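Restriction endonuclease (Mycobacterium sp., PDB 4F0Q) cleaves DNA that carries methylated cytosine, acting as a tetrameric, modification-dependent restriction endonuclease. Local coordinates at residues Ala14-Lys19 and Gly55-Pro60; Ile183-Glu188 and Leu254-Ile259; Ala209-Gly214 and Glu243-Trp248; Val386-Phe391 and Gly412-Thr417; Gln394-Ile399 and Val406-Gly411. All coordinates share one frame; numbering follows the deposited sequence.

Contact 1 (Ala14-Lys19 and Gly55-Pro60); sequences AEVANK and GGLGLP
Val16 and Leu57 meet where the last turn of the N-terminal helix 6-17 lies against the loop that follows helix 48-52, a helix-on-loop contact at the surface of the N-terminal region, its centre about 34 Å from the centre of the chain. Val16 does the work on the helix side, and its CB bond is aimed at the loop. The CB itself already lies 4.0 Å from Leu57 CD1. From there the two methyls part company. CG1 stands anti to the backbone N (chi1 175°) and comes within 3.7 Å of Leu57 CD1, while CG2, beside the backbone N, goes to the glycine instead, 4.1 Å from Gly56 CA and equally far from Gly56 C. One branch of the valine therefore rests on a leucine methyl and the other on bare main chain. Here the absence of a side chain on Gly56 matters, because it lets Val16 CG2 come right up to the main chain of the loop. The side chains of Val16 and Leu57 run at about a right angle to each other, with the leucine bringing a single methyl to the meeting. Asp225 of helix 222-227 touches both residues, and Arg21 and Pro54 add to the surroundings of the valine, which makes this small apolar patch a junction of three parts of the fold. Between these two segments the contact is wholly van der Waals, and its nearest pair of atoms is Val16 CG1 with Leu57 CD1.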
# COMPACT_ATOMS: atom_id res chain seq x y z
N ALA A 14 -45.28 -16.58 27.13
CA ALA A 14 -45.68 -15.33 26.50
C ALA A 14 -45.02 -14.13 27.18
O ALA A 14 -44.76 -13.10 26.55
CB ALA A 14 -47.19 -15.18 26.51
N GLU A 15 -44.74 -14.27 28.48
CA GLU A 15 -44.11 -13.20 29.24
C GLU A 15 -42.64 -13.07 28.88
O GLU A 15 -42.12 -11.97 28.73
CB GLU A 15 -44.26 -13.45 30.75
CG GLU A 15 -43.84 -12.28 31.62
CD GLU A 15 -44.75 -11.08 31.46
OE1 GLU A 15 -45.90 -11.25 31.01
OE2 GLU A 15 -44.31 -9.95 31.79
N VAL A 16 -41.96 -14.21 28.76
CA VAL A 16 -40.57 -14.23 28.34
C VAL A 16 -40.44 -13.72 26.91
O VAL A 16 -39.50 -12.99 26.58
CB VAL A 16 -39.98 -15.65 28.43
CG1 VAL A 16 -38.56 -15.68 27.88
CG2 VAL A 16 -40.00 -16.15 29.87
N ALA A 17 -41.39 -14.11 26.07
CA ALA A 17 -41.37 -13.72 24.66
C ALA A 17 -41.55 -12.22 24.45
O ALA A 17 -41.09 -11.67 23.45
CB ALA A 17 -42.43 -14.50 23.88
N ASN A 18 -42.22 -11.56 25.39
CA ASN A 18 -42.56 -10.15 25.24
C ASN A 18 -41.64 -9.22 26.02
O ASN A 18 -41.85 -8.01 26.05
CB ASN A 18 -44.02 -9.91 25.63
CG ASN A 18 -44.62 -8.70 24.94
OD1 ASN A 18 -45.13 -8.79 23.83
ND2 ASN A 18 -44.56 -7.55 25.61
N LYS A 19 -40.62 -9.79 26.65
CA LYS A 19 -39.67 -9.00 27.43
C LYS A 19 -38.25 -9.17 26.91
O LYS A 19 -37.71 -10.28 26.91
CB LYS A 19 -39.74 -9.39 28.91
CG LYS A 19 -38.90 -8.51 29.82
CD LYS A 19 -39.41 -7.08 29.81
CE LYS A 19 -38.56 -6.18 30.68
NZ LYS A 19 -39.05 -4.77 30.66
N GLY A 55 -36.33 -20.20 32.51
CA GLY A 55 -37.21 -21.27 32.96
C GLY A 55 -38.63 -21.18 32.45
O GLY A 55 -39.31 -22.20 32.30
N GLY A 56 -39.08 -19.96 32.17
CA GLY A 56 -40.43 -19.75 31.68
C GLY A 56 -40.61 -20.16 30.23
O GLY A 56 -41.72 -20.13 29.71
N LEU A 57 -39.52 -20.54 29.59
CA LEU A 57 -39.55 -20.95 28.19
C LEU A 57 -39.78 -22.45 28.05
O LEU A 57 -40.21 -22.93 27.00
CB LEU A 57 -38.25 -20.53 27.49
CG LEU A 57 -38.39 -20.01 26.06
CD1 LEU A 57 -39.34 -18.82 26.01
CD2 LEU A 57 -37.02 -19.63 25.50
N GLY A 58 -39.49 -23.19 29.12
CA GLY A 58 -39.70 -24.62 29.14
C GLY A 58 -38.78 -25.37 28.20
O GLY A 58 -39.15 -26.42 27.66
N LEU A 59 -37.58 -24.84 28.01
CA LEU A 59 -36.61 -25.45 27.11
C LEU A 59 -35.39 -25.96 27.88
O LEU A 59 -35.10 -25.47 28.98
CB LEU A 59 -36.17 -24.45 26.04
CG LEU A 59 -37.23 -24.05 25.01
CD1 LEU A 59 -36.65 -23.06 24.01
CD2 LEU A 59 -37.77 -25.28 24.30
N PRO A 60 -34.68 -26.95 27.32
CA PRO A 60 -33.44 -27.44 27.93
C PRO A 60 -32.37 -26.36 27.96
O PRO A 60 -32.49 -25.35 27.28
CB PRO A 60 -33.02 -28.58 26.99
CG PRO A 60 -34.28 -29.02 26.33
CD PRO A 60 -35.09 -27.77 26.16

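Contact 2 (Ile183-Glu188 and Leu254-Ile259); sequences IIERLE and LAIPGI
Ile256 and Ile259 of the loop after helix 243-251 face Ile183 and Glu185 of the long strand 175-193, two apolar meetings with an acid beside them. Following the loop, the chain turns in helical fashion through Leu254 and Ala255 before Ile256 points at the strand. Its two branches serve different partners. CG2 lies anti to the backbone N (chi1 -54° for CG1) and reaches the carboxylate end of Glu185, 3.9 Å from Glu185 OE2. The other branch ends in CD1, which approaches Ile183 CG2 more loosely, at 4.4 Å. Glu185, stretched out beyond CG, crosses Ile256 obliquely, its CG also near Ile256 CG2, while its charge is met by others: OE1 pairs with Arg260, and OE2 with Arg313 of the second subunit. The loop then closes on itself, Gly258 N bonding to Ala255 O at 3.0 Å, and this turn brings Ile259 round to face the strand as well. In Ile259, CG1 sits between the backbone N and the carbonyl carbon (chi1 60°), and CD1 at the end of that branch touches Ile183 CD1 at 3.7 Å, the two side chains crossing at about a right angle. Along the strand, Glu185 and Arg186 both face Asp207 of strand 200-210, a classic beta bulge. Trp245 and Trp248 of helix 243-251 pack on Ile183, and Trp248 also touches Ile256, so the loop sits between strand 175-193 and helix 243-251, while helix 130-142 packs on the strand.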
# COMPACT_ATOMS: atom_id res chain seq x y z
N ILE A 183 -19.87 -14.40 12.42
CA ILE A 183 -20.05 -15.10 11.16
C ILE A 183 -18.74 -15.77 10.78
O ILE A 183 -17.67 -15.16 10.91
CB ILE A 183 -20.44 -14.13 10.03
CG1 ILE A 183 -21.64 -13.27 10.44
CG2 ILE A 183 -20.74 -14.89 8.74
CD1 ILE A 183 -22.07 -12.29 9.37
N ILE A 184 -18.80 -17.01 10.32
CA ILE A 184 -17.61 -17.68 9.82
C ILE A 184 -17.19 -17.03 8.51
O ILE A 184 -17.73 -17.34 7.45
CB ILE A 184 -17.84 -19.19 9.61
CG1 ILE A 184 -18.25 -19.85 10.93
CG2 ILE A 184 -16.59 -19.85 9.05
CD1 ILE A 184 -18.42 -21.35 10.83
N GLU A 185 -16.22 -16.13 8.59
CA GLU A 185 -15.73 -15.43 7.41
C GLU A 185 -14.80 -16.33 6.60
O GLU A 185 -14.83 -16.31 5.37
CB GLU A 185 -15.02 -14.14 7.79
CG GLU A 185 -14.55 -13.32 6.59
CD GLU A 185 -13.81 -12.06 7.00
OE1 GLU A 185 -13.30 -12.01 8.13
OE2 GLU A 185 -13.75 -11.12 6.17
N ARG A 186 -13.98 -17.11 7.29
CA ARG A 186 -13.09 -18.04 6.60
C ARG A 186 -12.86 -19.31 7.42
O ARG A 186 -12.87 -19.27 8.65
CB ARG A 186 -11.76 -17.36 6.26
CG ARG A 186 -10.91 -18.13 5.26
CD ARG A 186 -9.77 -17.28 4.72
NE ARG A 186 -8.82 -16.90 5.76
CZ ARG A 186 -7.67 -16.28 5.52
NH1 ARG A 186 -7.32 -15.96 4.28
NH2 ARG A 186 -6.86 -15.97 6.53
N LEU A 187 -12.68 -20.43 6.73
CA LEU A 187 -12.36 -21.69 7.39
C LEU A 187 -11.30 -22.42 6.58
O LEU A 187 -11.54 -22.81 5.43
CB LEU A 187 -13.62 -22.56 7.53
CG LEU A 187 -13.54 -23.80 8.43
CD1 LEU A 187 -14.90 -24.09 9.04
CD2 LEU A 187 -13.03 -25.02 7.68
N GLU A 188 -10.12 -22.60 7.17
CA GLU A 188 -9.00 -23.19 6.45
C GLU A 188 -8.30 -24.32 7.21
O GLU A 188 -8.48 -24.47 8.42
CB GLU A 188 -7.99 -22.11 6.05
CG GLU A 188 -7.59 -21.19 7.19
CD GLU A 188 -6.82 -19.98 6.71
OE1 GLU A 188 -6.64 -19.03 7.50
OE2 GLU A 188 -6.39 -19.97 5.54
N LEU A 254 -21.14 -10.17 0.64
CA LEU A 254 -21.01 -8.76 0.28
C LEU A 254 -21.20 -7.85 1.48
O LEU A 254 -20.69 -6.73 1.52
CB LEU A 254 -22.01 -8.40 -0.83
CG LEU A 254 -21.63 -8.71 -2.28
CD1 LEU A 254 -21.47 -10.20 -2.53
CD2 LEU A 254 -22.67 -8.12 -3.22
N ALA A 255 -21.96 -8.33 2.47
CA ALA A 255 -22.27 -7.54 3.65
C ALA A 255 -21.14 -7.59 4.69
O ALA A 255 -20.95 -6.64 5.45
CB ALA A 255 -23.57 -8.01 4.27
N ILE A 256 -20.41 -8.70 4.70
CA ILE A 256 -19.35 -8.93 5.69
C ILE A 256 -18.30 -7.81 5.84
O ILE A 256 -17.95 -7.46 6.97
CB ILE A 256 -18.66 -10.30 5.46
CG1 ILE A 256 -19.70 -11.42 5.43
CG2 ILE A 256 -17.63 -10.56 6.55
CD1 ILE A 256 -19.10 -12.80 5.28
N PRO A 257 -17.80 -7.24 4.73
CA PRO A 257 -16.80 -6.18 4.90
C PRO A 257 -17.32 -4.90 5.56
O PRO A 257 -16.54 -3.98 5.77
CB PRO A 257 -16.35 -5.87 3.47
CG PRO A 257 -16.67 -7.10 2.70
CD PRO A 257 -17.93 -7.62 3.31
N GLY A 258 -18.62 -4.84 5.86
CA GLY A 258 -19.20 -3.63 6.42
C GLY A 258 -20.06 -3.83 7.66
O GLY A 258 -20.70 -2.89 8.13
N ILE A 259 -20.07 -5.05 8.19
CA ILE A 259 -20.91 -5.36 9.35
C ILE A 259 -20.11 -5.80 10.58
O ILE A 259 -20.69 -6.22 11.58
CB ILE A 259 -21.96 -6.44 9.02
CG1 ILE A 259 -21.27 -7.74 8.59
CG2 ILE A 259 -22.91 -5.95 7.94
CD1 ILE A 259 -22.23 -8.83 8.17

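Contact 3 (Ala209-Gly214 and Glu243-Trp248); sequences AVVSGG and ESWIRW
Ser212 O is gripped by two donors: Ser244 OG, 2.7 Å from Ser212 O, and water 1, likewise 2.7 Å from Ser212 O. The serine donates in the carbonyl plane, with a C=O...OG angle of 153°. Its OG can reach there because it occupies the place between the backbone N and the carbonyl carbon (chi1 58°), turned across to the loop. Water 1 also accepts from Ser244 N at 3.1 Å, so one serine holds the same carbonyl both directly and through a water. A second water makes a similar bridge, donating to Gly213 O at 2.6 Å and accepting from Glu243 N at 3.3 Å. Both N-H groups belong to the first turn of helix 243-251, where they have no carbonyl of a preceding turn to bond, and the waters join them to the loop instead.

Beneath this polar row the contact turns apolar. Val211 lies under the serine hydroxyl, its CB 3.4 Å from Ser244 OG, and sends CG1 to the indole of Trp245, 4.0 Å from Trp245 CE3, meeting the ring obliquely. The tryptophan is further fixed by its neighbours: Trp248 CE3 lies over one face of the indole, off centre toward its rim, and Trp223 packs edge-to-face with it. Ile183 of strand 175-193 touches Val211. What results is the first turn of a helix, its N-H groups bridged by water to carbonyls of the loop leaving strand 200-210, laid over the sheet of the N-terminal region, whose sequence belongs to the PUA clan.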
# COMPACT_ATOMS: atom_id res chain seq x y z
N ALA A 209 -16.07 -13.12 12.08
CA ALA A 209 -16.41 -11.71 12.06
C ALA A 209 -17.53 -11.41 13.05
O ALA A 209 -18.69 -11.75 12.81
CB ALA A 209 -16.82 -11.28 10.66
N VAL A 210 -17.18 -10.78 14.17
CA VAL A 210 -18.17 -10.38 15.16
C VAL A 210 -19.00 -9.22 14.62
O VAL A 210 -18.48 -8.16 14.32
CB VAL A 210 -17.50 -9.96 16.48
CG1 VAL A 210 -18.55 -9.51 17.49
CG2 VAL A 210 -16.68 -11.11 17.05
N VAL A 211 -20.31 -9.44 14.51
CA VAL A 211 -21.20 -8.46 13.90
C VAL A 211 -21.49 -7.27 14.81
O VAL A 211 -21.62 -7.41 16.03
CB VAL A 211 -22.54 -9.10 13.45
CG1 VAL A 211 -22.30 -10.08 12.32
CG2 VAL A 211 -23.22 -9.79 14.63
N SER A 212 -21.59 -6.09 14.20
CA SER A 212 -21.97 -4.88 14.92
C SER A 212 -23.39 -5.01 15.45
O SER A 212 -24.27 -5.54 14.76
CB SER A 212 -21.85 -3.66 14.01
OG SER A 212 -22.25 -2.48 14.68
N GLY A 213 -23.62 -4.53 16.66
CA GLY A 213 -24.92 -4.66 17.30
C GLY A 213 -25.94 -3.64 16.82
O GLY A 213 -27.14 -3.85 16.96
N GLY A 214 -25.46 -2.53 16.26
CA GLY A 214 -26.34 -1.48 15.80
C GLY A 214 -26.65 -0.47 16.89
O GLY A 214 -25.76 0.21 17.39
N GLU A 243 -29.56 -5.79 13.08
CA GLU A 243 -29.74 -5.34 11.70
C GLU A 243 -28.61 -5.83 10.80
O GLU A 243 -28.83 -6.10 9.62
CB GLU A 243 -29.83 -3.81 11.64
CG GLU A 243 -31.05 -3.22 12.34
CD GLU A 243 -32.32 -3.33 11.52
OE1 GLU A 243 -32.28 -3.96 10.44
OE2 GLU A 243 -33.35 -2.77 11.94
N SER A 244 -27.42 -5.94 11.37
CA SER A 244 -26.25 -6.39 10.63
C SER A 244 -26.41 -7.84 10.16
O SER A 244 -26.03 -8.19 9.04
CB SER A 244 -24.98 -6.26 11.48
OG SER A 244 -25.10 -6.99 12.69
N TRP A 245 -26.97 -8.67 11.02
CA TRP A 245 -27.18 -10.08 10.70
C TRP A 245 -28.26 -10.23 9.64
O TRP A 245 -28.20 -11.11 8.79
CB TRP A 245 -27.54 -10.89 11.94
CG TRP A 245 -27.47 -12.36 11.71
CD1 TRP A 245 -28.46 -13.16 11.21
CD2 TRP A 245 -26.35 -13.22 11.97
NE1 TRP A 245 -28.02 -14.47 11.14
CE2 TRP A 245 -26.73 -14.52 11.60
CE3 TRP A 245 -25.07 -13.00 12.48
CZ2 TRP A 245 -25.87 -15.61 11.73
CZ3 TRP A 245 -24.21 -14.08 12.60
CH2 TRP A 245 -24.61 -15.37 12.22
N ILE A 246 -29.27 -9.36 9.70
CA ILE A 246 -30.32 -9.33 8.69
C ILE A 246 -29.74 -8.93 7.34
O ILE A 246 -30.05 -9.54 6.31
CB ILE A 246 -31.44 -8.35 9.09
CG1 ILE A 246 -32.06 -8.77 10.42
CG2 ILE A 246 -32.51 -8.28 8.01
CD1 ILE A 246 -33.13 -7.82 10.93
N ARG A 247 -28.88 -7.91 7.36
CA ARG A 247 -28.20 -7.46 6.15
C ARG A 247 -27.33 -8.56 5.56
O ARG A 247 -27.26 -8.72 4.35
CB ARG A 247 -27.36 -6.21 6.42
CG ARG A 247 -26.64 -5.71 5.18
CD ARG A 247 -25.55 -4.70 5.51
NE ARG A 247 -24.67 -4.49 4.36
CZ ARG A 247 -23.63 -3.67 4.35
NH1 ARG A 247 -23.32 -2.97 5.44
NH2 ARG A 247 -22.89 -3.54 3.25
N TRP A 248 -26.65 -9.32 6.43
CA TRP A 248 -25.84 -10.43 5.96
C TRP A 248 -26.71 -11.53 5.35
O TRP A 248 -26.37 -12.09 4.31
CB TRP A 248 -25.00 -11.03 7.09
CG TRP A 248 -24.35 -12.32 6.68
CD1 TRP A 248 -23.22 -12.46 5.93
CD2 TRP A 248 -24.81 -13.64 6.97
NE1 TRP A 248 -22.94 -13.79 5.74
CE2 TRP A 248 -23.90 -14.54 6.38
CE3 TRP A 248 -25.90 -14.15 7.69
CZ2 TRP A 248 -24.05 -15.92 6.48
CZ3 TRP A 248 -26.04 -15.52 7.79
CH2 TRP A 248 -25.12 -16.39 7.18
O HOH W 1 -26.50 -4.36 13.90
O HOH W 2 -29.37 -3.79 15.66

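Contact 4 (Val386-Phe391 and Gly412-Thr417); sequences VTTGSF and GTLAAT
Strand 381-387 runs into a tight turn, and helix 411-425 lies beside it, with Thr388 and Leu414 the nearest residues, their CA atoms 7.0 Å apart. The turn is an ST turn: Gly389 N donates to Thr387 OG1 at 3.2 Å, with an N-H...O angle of 162°. That hydroxyl has a second partner in Lys357 O, so its position is set by two bonds.

Leu414 carries the helix side almost alone. CG is anti to the backbone N (chi1 171°), which swings the two methyls out to the strand. CD1 goes to Val386 CG1, 3.9 Å away, the two side chains crossing at about a right angle. CD2 serves the turn, lying 3.8 Å from Thr388 CG2 and 3.9 Å from Thr387 O; here leucine and threonine run side by side and point the same way. Within the helix, Thr417 OG1 donates to Thr413 O at 2.6 Å, from the opposite face of that carbonyl to Thr417 N.

Leu289 of helix 281-292 touches Leu414, and Ala304 of helix 297-314 touches Val386. Val386 belongs to the central sheet of the PDDEXK endonuclease fold, its side chain about 9 Å from the magnesium ion. Between the two segments the chemistry is van der Waals, which implies that Leu414 is held on Val386 and Thr388 by shape and burial; the polar tie to this helix is the backbone bond of Gly389 with Gly411, at its start.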
# COMPACT_ATOMS: atom_id res chain seq x y z
N VAL A 386 10.93 -4.00 12.58
CA VAL A 386 11.04 -5.11 13.52
C VAL A 386 12.08 -4.82 14.60
O VAL A 386 13.25 -4.54 14.30
CB VAL A 386 11.40 -6.42 12.80
CG1 VAL A 386 11.47 -7.58 13.79
CG2 VAL A 386 10.39 -6.72 11.70
N THR A 387 11.65 -4.90 15.85
CA THR A 387 12.55 -4.64 16.97
C THR A 387 12.23 -5.54 18.16
O THR A 387 11.09 -6.01 18.31
CB THR A 387 12.48 -3.16 17.41
OG1 THR A 387 13.34 -2.94 18.54
CG2 THR A 387 11.06 -2.76 17.78
N THR A 388 13.23 -5.80 18.98
CA THR A 388 13.06 -6.62 20.18
C THR A 388 12.45 -5.81 21.31
O THR A 388 11.92 -6.36 22.28
CB THR A 388 14.40 -7.22 20.64
OG1 THR A 388 15.37 -6.17 20.78
CG2 THR A 388 14.91 -8.24 19.64
N GLY A 389 12.53 -4.48 21.19
CA GLY A 389 11.97 -3.59 22.20
C GLY A 389 10.61 -3.07 21.81
O GLY A 389 9.81 -3.77 21.20
N SER A 390 10.34 -1.82 22.17
CA SER A 390 9.06 -1.19 21.87
C SER A 390 9.25 0.11 21.10
O SER A 390 10.37 0.60 20.96
CB SER A 390 8.28 -0.91 23.16
OG SER A 390 8.03 -2.11 23.87
N PHE A 391 8.16 0.67 20.60
CA PHE A 391 8.19 1.97 19.96
C PHE A 391 7.67 3.03 20.93
O PHE A 391 6.67 2.81 21.61
CB PHE A 391 7.34 1.97 18.68
CG PHE A 391 7.80 0.96 17.65
CD1 PHE A 391 8.83 1.27 16.78
CD2 PHE A 391 7.20 -0.28 17.57
CE1 PHE A 391 9.25 0.35 15.83
CE2 PHE A 391 7.62 -1.21 16.63
CZ PHE A 391 8.64 -0.89 15.76
N GLY A 412 6.74 -8.31 21.64
CA GLY A 412 5.71 -9.32 21.81
C GLY A 412 5.34 -9.99 20.51
O GLY A 412 5.28 -11.22 20.42
N THR A 413 5.08 -9.18 19.49
CA THR A 413 4.73 -9.68 18.17
C THR A 413 5.86 -10.52 17.58
O THR A 413 5.63 -11.59 17.01
CB THR A 413 4.39 -8.53 17.20
OG1 THR A 413 3.38 -7.70 17.77
CG2 THR A 413 3.90 -9.08 15.87
N LEU A 414 7.09 -10.03 17.73
CA LEU A 414 8.27 -10.74 17.26
C LEU A 414 8.42 -12.09 17.94
O LEU A 414 8.66 -13.10 17.29
CB LEU A 414 9.53 -9.90 17.49
CG LEU A 414 10.86 -10.61 17.24
CD1 LEU A 414 11.03 -10.96 15.77
CD2 LEU A 414 12.03 -9.77 17.73
N ALA A 415 8.26 -12.11 19.26
CA ALA A 415 8.39 -13.33 20.04
C ALA A 415 7.32 -14.35 19.66
O ALA A 415 7.63 -15.53 19.45
CB ALA A 415 8.33 -13.03 21.53
N ALA A 416 6.08 -13.90 19.58
CA ALA A 416 4.96 -14.77 19.22
C ALA A 416 5.14 -15.35 17.82
O ALA A 416 4.97 -16.56 17.61
CB ALA A 416 3.64 -14.01 19.32
N THR A 417 5.49 -14.48 16.88
CA THR A 417 5.69 -14.89 15.49
C THR A 417 6.82 -15.90 15.37
O THR A 417 6.67 -16.93 14.72
CB THR A 417 6.00 -13.69 14.58
OG1 THR A 417 4.98 -12.69 14.73
CG2 THR A 417 6.07 -14.12 13.13

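Contact 5 (Gln394-Ile399 and Val406-Gly411); sequences QAQVEI and VVLIAG
Ile399 meets Val406 and Leu408 in the apolar part of this contact, where helix 393-401 lies on strand 406-409, the outermost strand of the sheet within the chain. CD1 of the isoleucine is shared: it lies 3.8 Å from Val406 CG1 and 4.0 Å from Leu408 CD2. Toward Leu408 the two side chains reach for each other tip to tip, whereas toward Val406 they cross at about a right angle. Val406 CG1 stands between its backbone N and carbonyl carbon (chi1 49°), and from there it is also 4.1 Å from Ile399 CG2. Gln396 adds a looser touch, its CG 4.4 Å from Leu408 CD1, and its NE2 donates to Gln269 O.

The polar interactions lie off the interface. On the helix, Gln394 NE2 donates to Glu398 OE1 at 3.1 Å, in the amide plane and onto the anti lone pair of the carboxylate oxygen. The same carboxylate pairs with Arg372 and Arg376 of the third subunit, so the glutamine helps to hold it for a contact between subunits. On the strand, Val406 O bonds to Thr348 of the second subunit.

The axes of 394-399 and 406-409 approach to 11.2 Å and run nearly antiparallel, at 154°. Strand 381-387, helix 393-401 and strand 406-409, with the two strands parallel neighbours, make a beta-alpha-beta crossover in the PDDEXK endonuclease sheet.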
# COMPACT_ATOMS: atom_id res chain seq x y z
N GLN A 394 5.65 8.88 21.32
CA GLN A 394 5.72 9.96 20.35
C GLN A 394 5.85 9.44 18.92
O GLN A 394 5.29 10.01 17.99
CB GLN A 394 6.89 10.90 20.68
CG GLN A 394 6.91 12.17 19.86
CD GLN A 394 5.65 13.00 20.02
OE1 GLN A 394 5.03 13.01 21.08
NE2 GLN A 394 5.25 13.69 18.95
N ALA A 395 6.58 8.34 18.76
CA ALA A 395 6.73 7.70 17.46
C ALA A 395 5.38 7.25 16.92
O ALA A 395 5.01 7.58 15.79
CB ALA A 395 7.68 6.52 17.56
N GLN A 396 4.64 6.52 17.75
CA GLN A 396 3.32 6.03 17.39
C GLN A 396 2.36 7.18 17.10
O GLN A 396 1.56 7.12 16.17
CB GLN A 396 2.76 5.14 18.50
CG GLN A 396 3.68 4.00 18.90
CD GLN A 396 3.11 3.16 20.03
OE1 GLN A 396 2.16 2.41 19.83
NE2 GLN A 396 3.69 3.29 21.22
N VAL A 397 2.45 8.23 17.92
CA VAL A 397 1.63 9.42 17.73
C VAL A 397 1.89 10.07 16.37
O VAL A 397 0.96 10.43 15.65
CB VAL A 397 1.86 10.45 18.86
CG1 VAL A 397 1.33 11.83 18.46
CG2 VAL A 397 1.20 9.98 20.15
N GLU A 398 3.16 10.21 16.02
CA GLU A 398 3.54 10.81 14.74
C GLU A 398 3.18 9.90 13.57
O GLU A 398 2.95 10.38 12.46
CB GLU A 398 5.02 11.16 14.73
CG GLU A 398 5.40 12.24 15.74
CD GLU A 398 6.89 12.49 15.81
OE1 GLU A 398 7.34 13.16 16.76
OE2 GLU A 398 7.61 12.01 14.92
N ILE A 399 3.14 8.59 13.81
CA ILE A 399 2.72 7.64 12.79
C ILE A 399 1.22 7.76 12.52
O ILE A 399 0.78 7.79 11.37
CB ILE A 399 3.06 6.19 13.18
CG1 ILE A 399 4.57 5.97 13.11
CG2 ILE A 399 2.35 5.20 12.27
CD1 ILE A 399 5.00 4.59 13.57
N VAL A 406 3.47 2.31 7.89
CA VAL A 406 4.52 1.42 8.40
C VAL A 406 3.95 0.39 9.38
O VAL A 406 3.24 0.74 10.32
CB VAL A 406 5.67 2.22 9.05
CG1 VAL A 406 5.12 3.24 10.04
CG2 VAL A 406 6.66 1.28 9.72
N VAL A 407 4.26 -0.87 9.14
CA VAL A 407 3.84 -1.95 10.02
C VAL A 407 4.81 -2.07 11.19
O VAL A 407 6.02 -2.16 11.00
CB VAL A 407 3.77 -3.30 9.27
CG1 VAL A 407 3.38 -4.42 10.23
CG2 VAL A 407 2.80 -3.21 8.11
N LEU A 408 4.27 -2.06 12.41
CA LEU A 408 5.09 -2.12 13.61
C LEU A 408 5.16 -3.54 14.17
O LEU A 408 4.13 -4.14 14.47
CB LEU A 408 4.57 -1.16 14.68
CG LEU A 408 4.58 0.33 14.32
CD1 LEU A 408 4.15 1.16 15.52
CD2 LEU A 408 5.96 0.75 13.84
N ILE A 409 6.37 -4.05 14.32
CA ILE A 409 6.59 -5.36 14.93
C ILE A 409 7.53 -5.23 16.13
O ILE A 409 8.75 -5.19 15.97
CB ILE A 409 7.17 -6.37 13.93
CG1 ILE A 409 6.28 -6.46 12.68
CG2 ILE A 409 7.31 -7.74 14.57
CD1 ILE A 409 6.73 -7.49 11.67
N ALA A 410 6.95 -5.14 17.32
CA ALA A 410 7.71 -4.99 18.55
C ALA A 410 8.05 -6.33 19.17
O ALA A 410 7.92 -7.38 18.53
CB ALA A 410 6.96 -4.11 19.54
N GLY A 411 8.49 -6.30 20.43
CA GLY A 411 8.96 -7.49 21.12
C GLY A 411 7.97 -8.63 21.25
O GLY A 411 8.31 -9.78 21.00

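How the contacts relate
Along the chain the order is contact 1, then contact 2 with contact 3 inside it, then contact 4 with contact 5 inside it. Contacts 2 and 3 lie 10 Å apart by their centres and use neighbouring strands of one sheet, 175-193 and 200-210, paired by Ile183 O to Ala209 N; Ile259 O to Ser212 N links their loops. Contacts 4 and 5, with centres 11 Å apart, lie on neighbouring strands 381-387 and 406-409 of the endonuclease sheet. Contact 1 stands apart, its centre 51 Å from those of contacts 4 and 5. The two pairs thus belong to separate regions, N-terminal and nuclease, probably recognition and cleavage, and contacts 2 and 5 both touch the second subunit.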